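Local coordinates for putative sugar binding protein (Geobacillus stearothermophilus, PDB 6GT9), which binds galactose and probably serves as the sugar-recognition component of a three-component sensing system linked to galactan utilization, at residues R144-D149 with K183-V188; Y205-L208 with D213-A216; G227-V232 with K258-A263. One frame throughout, in Å; residues are numbered along the deposited sequence.

Contact 1 (R144-D149 with K183-V188); sequences RALAED and KGIRIV
The carbonyl O of Leu-146 accepts a hydrogen bond from the hydroxyl OG1 of Thr-150 just beyond the helix segment, while the side chain of the same leucine turns to Ile-185 of strand 185-192. No polar bond joins the two segments; one methyl, CD1 of Ile-185, makes all the close contacts from its side. CD1 of Ile-185 lies 3.8 Å from CD2 of Leu-146, and the two branched chains run past each other in opposite senses. CD1 of Ile-185 is also 3.9 Å from CB of Ala-147 and equally far from its CA, so it rests against the CA-CB bond of the alanine. Ile-185 gets there with an almost fully extended tail (chi2 170°), CG1 being swung beside its own backbone N. In this Rossmann-like domain of a type I periplasmic binding protein, helix 135-149 thus reaches the outermost strand of the mixed sheet, on the face that helix 166-179 also covers: Phe-175 touches Leu-146 and Val-179 touches Ile-185. Leu-146 further rests on Tyr-242 and Ile-244 of the sheet. At the end of the helix the Asp-149 carboxylate is shared between two partners, OD1 in a salt bridge with Arg-301 and OD2 in a hydrogen bond with the Tyr-242 hydroxyl.

Contact 2 (Y205-L208 with D213-A216); sequences YTIL and DVNA
Leu-208 and Val-214 bring the two backbones nearest to each other, their CA atoms 6.6 Å apart, where helix 197-210 nears its end and the chain turns back toward strand 216-219. Val-214 carries the whole contact from the loop side: its CB points at the helix, and each of its two methyls meets a different helix residue. CG2 of Val-214 meets CG2 of Ile-207 at 4.0 Å, a methyl-to-methyl meeting of two side chains that cross at a slant. This uses the short branch of the isoleucine, set anti to its own N by a chi1 of -73°; the longer CG1-CD1 arm takes no part in meeting Val-214. Leu-208 arrives beside it and lies roughly perpendicular to the valine. CD2 of Leu-208 is 4.1 Å from CB of Val-214 and 4.2 Å from CG1 of the same valine, so this leucine methyl rests against the CB-CG1 bond, on the CG1 side. CB of Leu-208 does not point at the loop; the bend of the chain beyond it carries CD2 there, while the leucine also touches Phe-235 of helix 224-235. Ile-207 and Val-214 share a floor, Ala-157 of strand 154-160. Next to Val-214, Asn-215 is fixed to the sheet, its side-chain OD1 accepting a hydrogen bond from the backbone N of Thr-155. Strand 185-192, helix 197-210 and strand 216-219 form a beta-alpha-beta unit of the Rossmann-like domain, whose two strands are parallel and lie on either side of strand 154-160; here the last turns of the crossover helix pack against the loop that leads into its second strand.

Contact 3 (G227-V232 with K258-A263); sequences GVAKVV and KGTIAA
Ala-229 CB projects from helix 224-235 onto the methyl of Thr-260, with CB of Ala-229 and CG2 of Thr-260 3.7 Å apart. The same alanine methyl also meets the flank of Ile-261, whose CG1 lies 4.1 Å from CB of Ala-229, so it is received by two successive residues of the loop. CB of Ile-261 does not aim at the helix; a chi1 of -66° brings CG1 round to it. Tyr-255 of helix 250-258 touches all three residues. That helix ends in a Schellman motif, with Gly-259 at positive phi (88°), and the turn delivers Thr-260 to helix 224-235. Threonine divides its two branches by kind: CG2, anti to the backbone N, goes to the alanine, and OG1 forms a hydrogen bond with OE1 of Glu-233, just beyond the helix segment. OE1 of Glu-233 also forms a salt bridge with NZ of Lys-258. Ile-261 remains about 13 Å, side chain to sugar, from the bound galactose. No hydrogen bond joins the segments; they meet mainly through alkyl groups, which depend on fit rather than direction, while a polar tie of the turn to this helix runs through Glu-233.

Overall arrangement
The three contacts follow one another along the chain without nesting or crossing, all in the domain built on the mixed sheet. Contact 1 closes a long loop of 33 residues, which includes strand 154-160 and helix 166-179. Contact 2 closes a tight one at the end of helix 197-210, and contact 3 one of 25 residues holding strand 242-246 and most of helix 250-258. Contact 1 lies on one face of the sheet, while helices 197-210 and 224-235 pack on the opposite face. Val-188 CG2 meets Val-214 CG2 at 3.5 Å, joining contacts 1 and 2; Leu-208 CD1 and Val-231 CG1, 4.1 Å apart, join contacts 2 and 3.

Contact 1 (R144-D149 with K183-V188)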
ATOM      1  N   ARG A 144       0.361 -17.460  -4.160  1.00 26.45           N
ATOM      2  CA  ARG A 144      -0.200 -18.745  -3.747  1.00 27.37           C
ATOM      3  C   ARG A 144      -1.687 -18.816  -4.059  1.00 27.88           C
ATOM      4  O   ARG A 144      -2.179 -19.826  -4.579  1.00 22.81           O
ATOM      5  CB  ARG A 144       0.032 -18.958  -2.253  1.00 25.77           C
ATOM      6  CG  ARG A 144       1.457 -19.351  -1.880  1.00 27.76           C
ATOM      7  CD  ARG A 144       1.710 -20.826  -2.180  1.00 26.99           C
ATOM      8  NE  ARG A 144       2.989 -21.277  -1.624  1.00 28.15           N
ATOM      9  CZ  ARG A 144       4.093 -21.418  -2.349  1.00 29.71           C
ATOM     10  NH1 ARG A 144       4.059 -21.161  -3.653  1.00 30.95           N
ATOM     11  NH2 ARG A 144       5.218 -21.828  -1.782  1.00 29.39           N
ATOM     12  N   ALA A 145      -2.414 -17.738  -3.764  1.00 21.81           N
ATOM     13  CA  ALA A 145      -3.861 -17.738  -3.945  1.00 23.22           C
ATOM     14  C   ALA A 145      -4.236 -17.901  -5.412  1.00 25.70           C
ATOM     15  O   ALA A 145      -5.123 -18.696  -5.753  1.00 25.64           O
ATOM     16  CB  ALA A 145      -4.455 -16.444  -3.382  1.00 21.83           C
ATOM     17  N   LEU A 146      -3.590 -17.135  -6.298  1.00 21.94           N
ATOM     18  CA  LEU A 146      -3.906 -17.245  -7.718  1.00 23.88           C
ATOM     19  C   LEU A 146      -3.592 -18.646  -8.239  1.00 25.15           C
ATOM     20  O   LEU A 146      -4.350 -19.204  -9.046  1.00 22.48           O
ATOM     21  CB  LEU A 146      -3.140 -16.179  -8.507  1.00 26.11           C
ATOM     22  CG  LEU A 146      -3.341 -16.114 -10.029  1.00 22.39           C
ATOM     23  CD1 LEU A 146      -3.261 -14.657 -10.527  1.00 21.43           C
ATOM     24  CD2 LEU A 146      -2.344 -16.983 -10.783  1.00 23.79           C
ATOM     25  N   ALA A 147      -2.479 -19.231  -7.784  1.00 27.00           N
ATOM     26  CA  ALA A 147      -2.106 -20.576  -8.219  1.00 24.79           C
ATOM     27  C   ALA A 147      -3.114 -21.611  -7.739  1.00 28.15           C
ATOM     28  O   ALA A 147      -3.441 -22.552  -8.473  1.00 25.76           O
ATOM     29  CB  ALA A 147      -0.699 -20.923  -7.723  1.00 20.51           C
ATOM     30  N   GLU A 148      -3.614 -21.455  -6.510  1.00 30.74           N
ATOM     31  CA  GLU A 148      -4.635 -22.360  -5.992  1.00 28.31           C
ATOM     32  C   GLU A 148      -5.937 -22.235  -6.771  1.00 27.17           C
ATOM     33  O   GLU A 148      -6.503 -23.239  -7.218  1.00 26.74           O
ATOM     34  CB  GLU A 148      -4.888 -22.081  -4.510  1.00 29.85           C
ATOM     35  CG  GLU A 148      -3.836 -22.644  -3.558  1.00 33.73           C
ATOM     36  CD  GLU A 148      -4.296 -22.604  -2.105  1.00 35.88           C
ATOM     37  OE1 GLU A 148      -3.689 -21.863  -1.297  1.00 32.34           O
ATOM     38  OE2 GLU A 148      -5.275 -23.314  -1.774  1.00 43.31           O
ATOM     39  N   ASP A 149      -6.443 -21.013  -6.917  1.00 27.73           N
ATOM     40  CA  ASP A 149      -7.754 -20.813  -7.529  1.00 28.41           C
ATOM     41  C   ASP A 149      -7.760 -21.163  -9.013  1.00 28.57           C
ATOM     42  O   ASP A 149      -8.798 -21.576  -9.538  1.00 30.09           O
ATOM     43  CB  ASP A 149      -8.219 -19.367  -7.339  1.00 31.80           C
ATOM     44  CG  ASP A 149      -8.290 -18.954  -5.876  1.00 27.50           C
ATOM     45  OD1 ASP A 149      -8.216 -19.835  -4.991  1.00 30.52           O
ATOM     46  OD2 ASP A 149      -8.437 -17.740  -5.606  1.00 31.29           O
ATOM     47  N   LYS A 183       4.488 -24.116 -13.857  1.00 30.01           N
ATOM     48  CA  LYS A 183       4.858 -23.982 -15.265  1.00 29.73           C
ATOM     49  C   LYS A 183       3.735 -23.378 -16.094  1.00 27.58           C
ATOM     50  O   LYS A 183       4.000 -22.721 -17.107  1.00 29.90           O
ATOM     51  CB  LYS A 183       5.239 -25.348 -15.847  1.00 40.32           C
ATOM     52  CG  LYS A 183       6.672 -25.806 -15.601  1.00 45.07           C
ATOM     53  CD  LYS A 183       6.890 -27.264 -16.079  1.00 45.41           C
ATOM     54  CE  LYS A 183       6.809 -27.425 -17.607  1.00 53.61           C
ATOM     55  NZ  LYS A 183       5.423 -27.584 -18.162  1.00 53.60           N
ATOM     56  N   GLY A 184       2.481 -23.612 -15.703  1.00 26.65           N
ATOM     57  CA  GLY A 184       1.327 -23.157 -16.447  1.00 29.93           C
ATOM     58  C   GLY A 184       0.861 -21.750 -16.144  1.00 30.55           C
ATOM     59  O   GLY A 184      -0.165 -21.309 -16.673  1.00 26.87           O
ATOM     60  N   ILE A 185       1.572 -21.026 -15.290  1.00 31.04           N
ATOM     61  CA  ILE A 185       1.299 -19.615 -15.042  1.00 23.92           C
ATOM     62  C   ILE A 185       2.391 -18.808 -15.716  1.00 26.99           C
ATOM     63  O   ILE A 185       3.578 -18.999 -15.426  1.00 30.13           O
ATOM     64  CB  ILE A 185       1.237 -19.291 -13.544  1.00 25.55           C
ATOM     65  CG1 ILE A 185       0.013 -19.957 -12.920  1.00 25.00           C
ATOM     66  CG2 ILE A 185       1.170 -17.785 -13.353  1.00 23.46           C
ATOM     67  CD1 ILE A 185      -0.000 -19.900 -11.436  1.00 25.75           C
ATOM     68  N   ARG A 186       1.990 -17.894 -16.596  1.00 24.42           N
ATOM     69  CA  ARG A 186       2.910 -17.000 -17.279  1.00 26.34           C
ATOM     70  C   ARG A 186       2.430 -15.579 -17.106  1.00 25.37           C
ATOM     71  O   ARG A 186       1.241 -15.300 -17.287  1.00 23.21           O
ATOM     72  CB  ARG A 186       3.006 -17.297 -18.776  1.00 31.97           C
ATOM     73  CG  ARG A 186       3.675 -18.623 -19.083  1.00 36.42           C
ATOM     74  CD  ARG A 186       2.890 -19.431 -20.102  1.00 50.57           C
ATOM     75  NE  ARG A 186       3.649 -20.559 -20.639  1.00 51.45           N
ATOM     76  CZ  ARG A 186       3.375 -21.839 -20.391  1.00 52.15           C
ATOM     77  NH1 ARG A 186       2.346 -22.182 -19.609  1.00 50.41           N
ATOM     78  NH2 ARG A 186       4.124 -22.794 -20.939  1.00 52.96           N
ATOM     79  N   ILE A 187       3.369 -14.690 -16.801  1.00 29.64           N
ATOM     80  CA  ILE A 187       3.108 -13.265 -16.685  1.00 25.21           C
ATOM     81  C   ILE A 187       3.503 -12.617 -17.999  1.00 25.82           C
ATOM     82  O   ILE A 187       4.678 -12.648 -18.387  1.00 30.81           O
ATOM     83  CB  ILE A 187       3.892 -12.652 -15.520  1.00 25.52           C
ATOM     84  CG1 ILE A 187       3.621 -13.443 -14.234  1.00 25.60           C
ATOM     85  CG2 ILE A 187       3.543 -11.190 -15.397  1.00 23.63           C
ATOM     86  CD1 ILE A 187       4.536 -13.060 -13.098  1.00 33.07           C
ATOM     87  N   VAL A 188       2.536 -12.013 -18.677  1.00 27.56           N
ATOM     88  CA  VAL A 188       2.757 -11.473 -20.014  1.00 32.03           C
ATOM     89  C   VAL A 188       2.748  -9.960 -20.048  1.00 28.90           C
ATOM     90  O   VAL A 188       3.000  -9.376 -21.114  1.00 33.45           O
ATOM     91  CB  VAL A 188       1.731 -12.032 -21.015  1.00 29.00           C
ATOM     92  CG1 VAL A 188       1.781 -13.550 -21.009  1.00 31.19           C
ATOM     93  CG2 VAL A 188       0.344 -11.543 -20.671  1.00 28.80           C
TER

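Contact 2 (Y205-L208 with D213-A216)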
ATOM      1  N   TYR A 205      -7.388  -2.081 -20.285  1.00 26.42           N
ATOM      2  CA  TYR A 205      -7.932  -2.108 -21.639  1.00 27.54           C
ATOM      3  C   TYR A 205      -6.831  -2.329 -22.673  1.00 29.10           C
ATOM      4  O   TYR A 205      -6.934  -3.221 -23.522  1.00 34.57           O
ATOM      5  CB  TYR A 205      -8.700  -0.814 -21.902  1.00 31.37           C
ATOM      6  CG  TYR A 205      -9.262  -0.685 -23.297  1.00 37.78           C
ATOM      7  CD1 TYR A 205     -10.501  -1.223 -23.620  1.00 40.41           C
ATOM      8  CD2 TYR A 205      -8.555  -0.016 -24.288  1.00 39.79           C
ATOM      9  CE1 TYR A 205     -11.015  -1.102 -24.896  1.00 45.91           C
ATOM     10  CE2 TYR A 205      -9.059   0.110 -25.566  1.00 39.23           C
ATOM     11  CZ  TYR A 205     -10.287  -0.437 -25.864  1.00 44.15           C
ATOM     12  OH  TYR A 205     -10.791  -0.317 -27.139  1.00 56.19           O
ATOM     13  N   THR A 206      -5.751  -1.546 -22.600  1.00 30.79           N
ATOM     14  CA  THR A 206      -4.660  -1.718 -23.557  1.00 29.98           C
ATOM     15  C   THR A 206      -3.985  -3.080 -23.414  1.00 31.04           C
ATOM     16  O   THR A 206      -3.521  -3.643 -24.411  1.00 29.57           O
ATOM     17  CB  THR A 206      -3.633  -0.591 -23.404  1.00 34.67           C
ATOM     18  OG1 THR A 206      -3.049  -0.639 -22.098  1.00 41.91           O
ATOM     19  CG2 THR A 206      -4.295   0.760 -23.582  1.00 31.79           C
ATOM     20  N   ILE A 207      -3.916  -3.627 -22.195  1.00 31.00           N
ATOM     21  CA  ILE A 207      -3.374  -4.976 -22.020  1.00 29.02           C
ATOM     22  C   ILE A 207      -4.224  -5.989 -22.773  1.00 29.52           C
ATOM     23  O   ILE A 207      -3.702  -6.874 -23.464  1.00 26.94           O
ATOM     24  CB  ILE A 207      -3.272  -5.340 -20.524  1.00 26.85           C
ATOM     25  CG1 ILE A 207      -2.140  -4.587 -19.837  1.00 26.16           C
ATOM     26  CG2 ILE A 207      -3.053  -6.843 -20.356  1.00 27.20           C
ATOM     27  CD1 ILE A 207      -2.064  -4.846 -18.339  1.00 23.72           C
ATOM     28  N   LEU A 208      -5.550  -5.877 -22.650  1.00 25.32           N
ATOM     29  CA  LEU A 208      -6.422  -6.841 -23.307  1.00 28.84           C
ATOM     30  C   LEU A 208      -6.363  -6.716 -24.826  1.00 33.25           C
ATOM     31  O   LEU A 208      -6.524  -7.720 -25.528  1.00 30.08           O
ATOM     32  CB  LEU A 208      -7.854  -6.686 -22.792  1.00 28.11           C
ATOM     33  CG  LEU A 208      -7.936  -6.977 -21.283  1.00 27.98           C
ATOM     34  CD1 LEU A 208      -9.322  -6.695 -20.703  1.00 23.24           C
ATOM     35  CD2 LEU A 208      -7.508  -8.408 -21.002  1.00 29.54           C
ATOM     36  N   ASP A 213      -4.990 -12.999 -24.891  1.00 26.84           N
ATOM     37  CA  ASP A 213      -4.951 -14.265 -24.177  1.00 27.89           C
ATOM     38  C   ASP A 213      -4.916 -14.101 -22.654  1.00 27.62           C
ATOM     39  O   ASP A 213      -5.061 -15.096 -21.944  1.00 22.30           O
ATOM     40  CB  ASP A 213      -3.749 -15.099 -24.650  1.00 31.57           C
ATOM     41  CG  ASP A 213      -2.422 -14.348 -24.543  1.00 40.68           C
ATOM     42  OD1 ASP A 213      -2.434 -13.098 -24.486  1.00 41.40           O
ATOM     43  OD2 ASP A 213      -1.360 -15.012 -24.527  1.00 40.78           O
ATOM     44  N   VAL A 214      -4.746 -12.877 -22.138  1.00 24.14           N
ATOM     45  CA  VAL A 214      -4.797 -12.660 -20.694  1.00 26.01           C
ATOM     46  C   VAL A 214      -6.146 -13.101 -20.150  1.00 23.72           C
ATOM     47  O   VAL A 214      -7.202 -12.689 -20.647  1.00 25.36           O
ATOM     48  CB  VAL A 214      -4.531 -11.181 -20.365  1.00 23.70           C
ATOM     49  CG1 VAL A 214      -4.905 -10.878 -18.915  1.00 22.90           C
ATOM     50  CG2 VAL A 214      -3.089 -10.839 -20.633  1.00 23.85           C
ATOM     51  N   ASN A 215      -6.118 -13.957 -19.130  1.00 23.98           N
ATOM     52  CA  ASN A 215      -7.332 -14.357 -18.434  1.00 26.22           C
ATOM     53  C   ASN A 215      -7.192 -14.208 -16.920  1.00 27.00           C
ATOM     54  O   ASN A 215      -8.050 -14.699 -16.173  1.00 22.21           O
ATOM     55  CB  ASN A 215      -7.725 -15.800 -18.808  1.00 23.65           C
ATOM     56  CG  ASN A 215      -6.619 -16.818 -18.517  1.00 31.62           C
ATOM     57  OD1 ASN A 215      -5.620 -16.514 -17.855  1.00 24.50           O
ATOM     58  ND2 ASN A 215      -6.803 -18.044 -19.012  1.00 29.93           N
ATOM     59  N   ALA A 216      -6.141 -13.535 -16.453  1.00 24.06           N
ATOM     60  CA  ALA A 216      -5.935 -13.310 -15.031  1.00 23.31           C
ATOM     61  C   ALA A 216      -5.235 -11.971 -14.815  1.00 22.30           C
ATOM     62  O   ALA A 216      -4.269 -11.648 -15.513  1.00 23.45           O
ATOM     63  CB  ALA A 216      -5.120 -14.447 -14.400  1.00 22.83           C
TER

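Contact 3 (G227-V232 with K258-A263)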
ATOM      1  N   GLY A 227     -10.110  -0.802 -11.034  1.00 20.27           N
ATOM      2  CA  GLY A 227      -9.951  -0.395 -12.422  1.00 21.39           C
ATOM      3  C   GLY A 227     -10.092  -1.560 -13.386  1.00 23.76           C
ATOM      4  O   GLY A 227     -10.754  -1.449 -14.421  1.00 26.04           O
ATOM      5  N   VAL A 228      -9.492  -2.700 -13.047  1.00 20.46           N
ATOM      6  CA  VAL A 228      -9.585  -3.872 -13.914  1.00 19.95           C
ATOM      7  C   VAL A 228     -11.019  -4.367 -13.995  1.00 24.97           C
ATOM      8  O   VAL A 228     -11.520  -4.679 -15.083  1.00 27.66           O
ATOM      9  CB  VAL A 228      -8.642  -4.976 -13.417  1.00 19.93           C
ATOM     10  CG1 VAL A 228      -8.792  -6.226 -14.297  1.00 19.60           C
ATOM     11  CG2 VAL A 228      -7.225  -4.478 -13.396  1.00 17.77           C
ATOM     12  N   ALA A 229     -11.710  -4.432 -12.854  1.00 20.03           N
ATOM     13  CA  ALA A 229     -13.056  -4.993 -12.843  1.00 22.85           C
ATOM     14  C   ALA A 229     -14.002  -4.168 -13.708  1.00 28.65           C
ATOM     15  O   ALA A 229     -14.863  -4.723 -14.401  1.00 33.21           O
ATOM     16  CB  ALA A 229     -13.577  -5.083 -11.413  1.00 24.08           C
ATOM     17  N   LYS A 230     -13.868  -2.841 -13.670  1.00 25.89           N
ATOM     18  CA  LYS A 230     -14.691  -2.000 -14.531  1.00 29.74           C
ATOM     19  C   LYS A 230     -14.502  -2.362 -15.997  1.00 31.42           C
ATOM     20  O   LYS A 230     -15.474  -2.447 -16.754  1.00 31.75           O
ATOM     21  CB  LYS A 230     -14.361  -0.528 -14.303  1.00 29.72           C
ATOM     22  CG  LYS A 230     -15.006   0.420 -15.312  1.00 38.17           C
ATOM     23  CD  LYS A 230     -14.195   1.723 -15.446  1.00 40.04           C
ATOM     24  CE  LYS A 230     -14.908   2.760 -16.310  1.00 41.23           C
ATOM     25  NZ  LYS A 230     -16.084   3.349 -15.611  1.00 39.01           N
ATOM     26  N   VAL A 231     -13.255  -2.584 -16.418  1.00 27.12           N
ATOM     27  CA  VAL A 231     -12.997  -2.902 -17.819  1.00 28.18           C
ATOM     28  C   VAL A 231     -13.503  -4.305 -18.157  1.00 31.46           C
ATOM     29  O   VAL A 231     -14.113  -4.524 -19.213  1.00 28.46           O
ATOM     30  CB  VAL A 231     -11.497  -2.730 -18.118  1.00 26.05           C
ATOM     31  CG1 VAL A 231     -11.155  -3.270 -19.503  1.00 32.49           C
ATOM     32  CG2 VAL A 231     -11.130  -1.266 -18.029  1.00 23.08           C
ATOM     33  N   VAL A 232     -13.280  -5.268 -17.261  1.00 27.97           N
ATOM     34  CA  VAL A 232     -13.738  -6.635 -17.494  1.00 27.34           C
ATOM     35  C   VAL A 232     -15.253  -6.669 -17.645  1.00 33.05           C
ATOM     36  O   VAL A 232     -15.790  -7.340 -18.539  1.00 28.61           O
ATOM     37  CB  VAL A 232     -13.256  -7.555 -16.353  1.00 25.76           C
ATOM     38  CG1 VAL A 232     -13.950  -8.922 -16.407  1.00 30.47           C
ATOM     39  CG2 VAL A 232     -11.753  -7.724 -16.424  1.00 26.62           C
ATOM     40  N   LYS A 258     -20.078  -9.502  -6.125  1.00 39.26           N
ATOM     41  CA  LYS A 258     -20.619  -9.746  -7.456  1.00 37.84           C
ATOM     42  C   LYS A 258     -19.919 -10.882  -8.180  1.00 38.15           C
ATOM     43  O   LYS A 258     -20.439 -11.350  -9.201  1.00 35.35           O
ATOM     44  CB  LYS A 258     -20.524  -8.484  -8.309  1.00 35.50           C
ATOM     45  CG  LYS A 258     -21.663  -7.502  -8.106  1.00 43.73           C
ATOM     46  CD  LYS A 258     -21.314  -6.109  -8.627  1.00 41.34           C
ATOM     47  CE  LYS A 258     -21.761  -5.879 -10.064  1.00 44.15           C
ATOM     48  NZ  LYS A 258     -21.151  -6.850 -11.016  1.00 49.60           N
ATOM     49  N   GLY A 259     -18.761 -11.327  -7.696  1.00 32.78           N
ATOM     50  CA  GLY A 259     -17.992 -12.355  -8.366  1.00 34.30           C
ATOM     51  C   GLY A 259     -17.027 -11.843  -9.413  1.00 34.27           C
ATOM     52  O   GLY A 259     -16.229 -12.633  -9.932  1.00 33.86           O
ATOM     53  N   THR A 260     -17.064 -10.544  -9.723  1.00 30.16           N
ATOM     54  CA  THR A 260     -16.154  -9.978 -10.714  1.00 27.92           C
ATOM     55  C   THR A 260     -14.705 -10.077 -10.257  1.00 31.53           C
ATOM     56  O   THR A 260     -13.824 -10.467 -11.032  1.00 27.37           O
ATOM     57  CB  THR A 260     -16.525  -8.524 -10.983  1.00 31.11           C
ATOM     58  OG1 THR A 260     -17.931  -8.432 -11.248  1.00 38.48           O
ATOM     59  CG2 THR A 260     -15.738  -7.995 -12.163  1.00 31.70           C
ATOM     60  N   ILE A 261     -14.433  -9.690  -8.999  1.00 30.15           N
ATOM     61  CA  ILE A 261     -13.145  -9.930  -8.353  1.00 26.41           C
ATOM     62  C   ILE A 261     -13.216 -11.255  -7.611  1.00 23.59           C
ATOM     63  O   ILE A 261     -14.217 -11.565  -6.960  1.00 28.42           O
ATOM     64  CB  ILE A 261     -12.784  -8.763  -7.409  1.00 21.03           C
ATOM     65  CG1 ILE A 261     -12.563  -7.494  -8.245  1.00 25.03           C
ATOM     66  CG2 ILE A 261     -11.565  -9.094  -6.562  1.00 24.76           C
ATOM     67  CD1 ILE A 261     -12.195  -6.256  -7.436  1.00 25.28           C
ATOM     68  N   ALA A 262     -12.155 -12.054  -7.717  1.00 23.97           N
ATOM     69  CA  ALA A 262     -12.113 -13.361  -7.068  1.00 22.54           C
ATOM     70  C   ALA A 262     -11.492 -13.331  -5.679  1.00 27.00           C
ATOM     71  O   ALA A 262     -11.857 -14.147  -4.818  1.00 22.99           O
ATOM     72  CB  ALA A 262     -11.330 -14.350  -7.935  1.00 24.26           C
ATOM     73  N   ALA A 263     -10.545 -12.429  -5.432  1.00 25.12           N
ATOM     74  CA  ALA A 263      -9.842 -12.455  -4.160  1.00 15.17           C
ATOM     75  C   ALA A 263      -9.205 -11.099  -3.934  1.00 18.41           C
ATOM     76  O   ALA A 263      -9.040 -10.311  -4.865  1.00 20.20           O
ATOM     77  CB  ALA A 263      -8.771 -13.541  -4.131  1.00 16.58           C
TER